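Local coordinates for Cwp19 (Clostridioides difficile, PDB 5OQ3), which probably hydrolyses bacterial cell-wall peptidoglycan, the part described here being its TIM-barrel glycoside hydrolase domain, at residues P289-P294 / A307-E312. Numbering follows the deposited sequence.
Sequences PQLYWP and AWWANE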
ATOM      1  N   PRO A 289      -9.368   2.968   0.334  1.00  6.64           N
ATOM      2  CA  PRO A 289      -9.768   2.148   1.457  1.00  7.13           C
ATOM      3  C   PRO A 289      -9.915   0.695   1.012  1.00  7.57           C
ATOM      4  O   PRO A 289     -10.482   0.399  -0.051  1.00  8.30           O
ATOM      5  CB  PRO A 289     -11.109   2.762   1.889  1.00  9.26           C
ATOM      6  CG  PRO A 289     -11.575   3.535   0.683  1.00 10.15           C
ATOM      7  CD  PRO A 289     -10.369   3.970  -0.054  1.00  7.41           C
ATOM      8  N   GLN A 290      -9.437  -0.222   1.876  1.00  7.01           N
ATOM      9  CA  GLN A 290      -9.494  -1.649   1.577  1.00  8.07           C
ATOM     10  C   GLN A 290     -10.825  -2.201   2.077  1.00  9.09           C
ATOM     11  O   GLN A 290     -11.006  -2.502   3.262  1.00  9.76           O
ATOM     12  CB  GLN A 290      -8.295  -2.330   2.263  1.00  8.76           C
ATOM     13  CG  GLN A 290      -7.004  -1.862   1.649  1.00  9.10           C
ATOM     14  CD  GLN A 290      -5.746  -2.435   2.312  1.00  8.87           C
ATOM     15  OE1 GLN A 290      -5.767  -3.374   3.087  1.00 12.30           O
ATOM     16  NE2 GLN A 290      -4.622  -1.860   1.962  1.00  9.48           N
ATOM     17  N   LEU A 291     -11.783  -2.279   1.144  1.00  8.87           N
ATOM     18  CA  LEU A 291     -13.121  -2.764   1.461  1.00  9.83           C
ATOM     19  C   LEU A 291     -13.236  -4.214   1.103  1.00 10.42           C
ATOM     20  O   LEU A 291     -14.063  -4.624   0.272  1.00 10.15           O
ATOM     21  CB  LEU A 291     -14.178  -1.900   0.750  1.00  9.14           C
ATOM     22  CG  LEU A 291     -14.107  -0.386   1.021  1.00 10.09           C
ATOM     23  CD1 LEU A 291     -15.375   0.276   0.460  1.00 10.69           C
ATOM     24  CD2 LEU A 291     -13.916  -0.043   2.481  1.00 11.26           C
ATOM     25  N   TYR A 292     -12.491  -5.026   1.841  1.00 11.60           N
ATOM     26  CA  TYR A 292     -12.379  -6.438   1.523  1.00 12.15           C
ATOM     27  C   TYR A 292     -13.439  -7.257   2.248  1.00 12.75           C
ATOM     28  O   TYR A 292     -13.130  -8.245   2.931  1.00 14.13           O
ATOM     29  CB  TYR A 292     -10.961  -6.934   1.861  1.00 12.82           C
ATOM     30  CG  TYR A 292      -9.788  -6.213   1.231  1.00 11.89           C
ATOM     31  CD1 TYR A 292      -9.905  -5.477   0.056  1.00 10.77           C
ATOM     32  CD2 TYR A 292      -8.522  -6.360   1.769  1.00 11.55           C
ATOM     33  CE1 TYR A 292      -8.797  -4.903  -0.539  1.00  9.93           C
ATOM     34  CE2 TYR A 292      -7.417  -5.760   1.188  1.00 11.17           C
ATOM     35  CZ  TYR A 292      -7.556  -5.056   0.007  1.00 10.42           C
ATOM     36  OH  TYR A 292      -6.472  -4.471  -0.597  1.00 12.04           O
ATOM     37  N   TRP A 293     -14.697  -6.880   2.036  1.00 12.64           N
ATOM     38  CA  TRP A 293     -15.804  -7.549   2.652  1.00 12.26           C
ATOM     39  C   TRP A 293     -16.945  -7.662   1.632  1.00 12.75           C
ATOM     40  O   TRP A 293     -17.060  -6.848   0.722  1.00 12.48           O
ATOM     41  CB  TRP A 293     -16.316  -6.731   3.830  1.00 14.17           C
ATOM     42  CG  TRP A 293     -15.306  -6.577   4.947  1.00 15.09           C
ATOM     43  CD1 TRP A 293     -14.875  -7.554   5.822  1.00 16.03           C
ATOM     44  CD2 TRP A 293     -14.612  -5.385   5.320  1.00 13.96           C
ATOM     45  NE1 TRP A 293     -13.971  -7.038   6.705  1.00 16.49           N
ATOM     46  CE2 TRP A 293     -13.795  -5.707   6.430  1.00 13.93           C
ATOM     47  CE3 TRP A 293     -14.626  -4.067   4.853  1.00 13.50           C
ATOM     48  CZ2 TRP A 293     -13.004  -4.761   7.068  1.00 15.29           C
ATOM     49  CZ3 TRP A 293     -13.820  -3.132   5.474  1.00 14.86           C
ATOM     50  CH2 TRP A 293     -13.006  -3.486   6.559  1.00 15.03           C
ATOM     51  N   PRO A 294     -17.834  -8.638   1.818  1.00 12.66           N
ATOM     52  CA  PRO A 294     -19.050  -8.737   1.015  1.00 13.45           C
ATOM     53  C   PRO A 294     -20.081  -7.672   1.329  1.00 13.76           C
ATOM     54  O   PRO A 294     -20.154  -7.140   2.444  1.00 15.02           O
ATOM     55  CB  PRO A 294     -19.626 -10.115   1.367  1.00 16.06           C
ATOM     56  CG  PRO A 294     -18.573 -10.794   2.130  1.00 17.28           C
ATOM     57  CD  PRO A 294     -17.720  -9.762   2.754  1.00 13.66           C
ATOM     58  N   ALA A 307     -20.556   4.103   0.558  1.00 11.20           N
ATOM     59  CA  ALA A 307     -21.262   5.366   0.797  1.00 11.38           C
ATOM     60  C   ALA A 307     -20.531   6.285   1.759  1.00 11.28           C
ATOM     61  O   ALA A 307     -20.419   7.495   1.546  1.00 12.13           O
ATOM     62  CB  ALA A 307     -22.668   5.102   1.277  1.00 12.94           C
ATOM     63  N   TRP A 308     -20.027   5.684   2.826  1.00 10.96           N
ATOM     64  CA  TRP A 308     -19.319   6.446   3.845  1.00  9.92           C
ATOM     65  C   TRP A 308     -18.052   7.092   3.268  1.00 10.02           C
ATOM     66  O   TRP A 308     -17.791   8.289   3.475  1.00 10.39           O
ATOM     67  CB  TRP A 308     -19.002   5.548   5.075  1.00 10.94           C
ATOM     68  CG  TRP A 308     -18.442   6.366   6.208  1.00 10.73           C
ATOM     69  CD1 TRP A 308     -19.170   7.032   7.167  1.00 12.49           C
ATOM     70  CD2 TRP A 308     -17.034   6.647   6.485  1.00 10.85           C
ATOM     71  NE1 TRP A 308     -18.311   7.685   8.014  1.00 12.56           N
ATOM     72  CE2 TRP A 308     -17.007   7.479   7.630  1.00 11.77           C
ATOM     73  CE3 TRP A 308     -15.834   6.271   5.881  1.00 10.53           C
ATOM     74  CZ2 TRP A 308     -15.845   7.958   8.164  1.00 11.93           C
ATOM     75  CZ3 TRP A 308     -14.679   6.725   6.420  1.00 11.19           C
ATOM     76  CH2 TRP A 308     -14.683   7.573   7.555  1.00 11.16           C
ATOM     77  N   TRP A 309     -17.270   6.311   2.535  1.00  8.84           N
ATOM     78  CA  TRP A 309     -16.053   6.826   1.925  1.00  8.26           C
ATOM     79  C   TRP A 309     -16.318   7.839   0.826  1.00  8.97           C
ATOM     80  O   TRP A 309     -15.587   8.845   0.720  1.00  9.65           O
ATOM     81  CB  TRP A 309     -15.195   5.666   1.432  1.00  8.29           C
ATOM     82  CG  TRP A 309     -14.482   4.946   2.544  1.00  8.06           C
ATOM     83  CD1 TRP A 309     -14.746   3.718   3.042  1.00  8.76           C
ATOM     84  CD2 TRP A 309     -13.370   5.444   3.280  1.00  7.94           C
ATOM     85  NE1 TRP A 309     -13.875   3.436   4.069  1.00  8.65           N
ATOM     86  CE2 TRP A 309     -13.015   4.483   4.219  1.00  8.33           C
ATOM     87  CE3 TRP A 309     -12.611   6.604   3.194  1.00  9.45           C
ATOM     88  CZ2 TRP A 309     -11.950   4.645   5.102  1.00  8.60           C
ATOM     89  CZ3 TRP A 309     -11.536   6.784   4.100  1.00 11.01           C
ATOM     90  CH2 TRP A 309     -11.221   5.796   5.019  1.00  8.91           C
ATOM     91  N   ALA A 310     -17.369   7.630   0.025  1.00  9.50           N
ATOM     92  CA  ALA A 310     -17.724   8.621  -0.970  1.00 10.04           C
ATOM     93  C   ALA A 310     -18.026   9.956  -0.328  1.00 10.56           C
ATOM     94  O   ALA A 310     -17.588  11.000  -0.794  1.00 12.24           O
ATOM     95  CB  ALA A 310     -18.905   8.141  -1.801  1.00 10.50           C
ATOM     96  N   ASN A 311     -18.725   9.930   0.786  1.00 11.18           N
ATOM     97  CA  ASN A 311     -19.007  11.154   1.516  1.00 11.35           C
ATOM     98  C   ASN A 311     -17.725  11.812   2.079  1.00 11.08           C
ATOM     99  O   ASN A 311     -17.587  13.056   2.067  1.00 14.14           O
ATOM    100  CB  ASN A 311     -20.029  10.890   2.637  1.00 13.71           C
ATOM    101  CG  ASN A 311     -20.409  12.165   3.354  1.00 18.24           C
ATOM    102  OD1 ASN A 311     -21.081  13.031   2.773  1.00 21.25           O
ATOM    103  ND2 ASN A 311     -19.946  12.315   4.595  1.00 19.29           N
ATOM    104  N   GLU A 312     -16.796  11.018   2.569  1.00 11.73           N
ATOM    105  CA  GLU A 312     -15.518  11.560   3.100  1.00 11.72           C
ATOM    106  C   GLU A 312     -14.757  12.425   2.123  1.00 10.74           C
ATOM    107  O   GLU A 312     -14.138  13.394   2.551  1.00 12.63           O
ATOM    108  CB  GLU A 312     -14.594  10.423   3.561  1.00 13.49           C
ATOM    109  CG  GLU A 312     -14.939   9.748   4.855  1.00 15.29           C
ATOM    110  CD  GLU A 312     -14.916  10.741   6.025  1.00 16.64           C
ATOM    111  OE1 GLU A 312     -13.829  11.236   6.452  1.00 19.12           O
ATOM    112  OE2 GLU A 312     -15.996  11.034   6.483  1.00 16.30           O
TER
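Pro289 sets its CB-CG edge over one face of the Trp309 indole, and that CH-pi contact carries most of the interface. Its CB sits 3.6 Å from the centroid of the five-membered ring of Trp309, only 16° off the ring normal. The closest pair is Pro289 CB to Trp309 CE2 at 3.5 Å, while CG of the same proline reaches across to CD2 of Trp309 at 3.7 Å, so two adjacent methylenes share the pyrrole half of the indole. The opposite face is taken by Trp308, whose CZ3 stands 3.4 Å above the middle of the ring plane of Trp309; the indole is thus sandwiched between a proline and the rim of its neighbour in sequence.

In the (beta/alpha)8 barrel, this contact closes the sixth beta-alpha unit on the outer side, between wall and helix: residues 289-294 lead off the C-terminal end of strand 286-287, and the helix 302-313 that follows packs back against that exit. Trp309 points at the barrel wall, with CG anti to its carbonyl carbon (chi1 -76°), and both it and Pro289 touch Leu320 of the next strand.

The second apolar contact is smaller. Leu291 meets the indole obliquely, its CD2 methyl 3.8 Å from NE1 and 3.9 Å from CD1 of Trp309; the rest of that side chain rests on Tyr302, Leu305 and Val306, one or two turns earlier on the same helix.

No hydrogen bond crosses between the two segments. The buried indole N-H of Trp309 is instead satisfied by the carbonyl oxygen of Gly248, which should help fix the rotation of the ring. From the loop side, Pro289 and Leu291 are both tied to Gly323 through backbone hydrogen bonds.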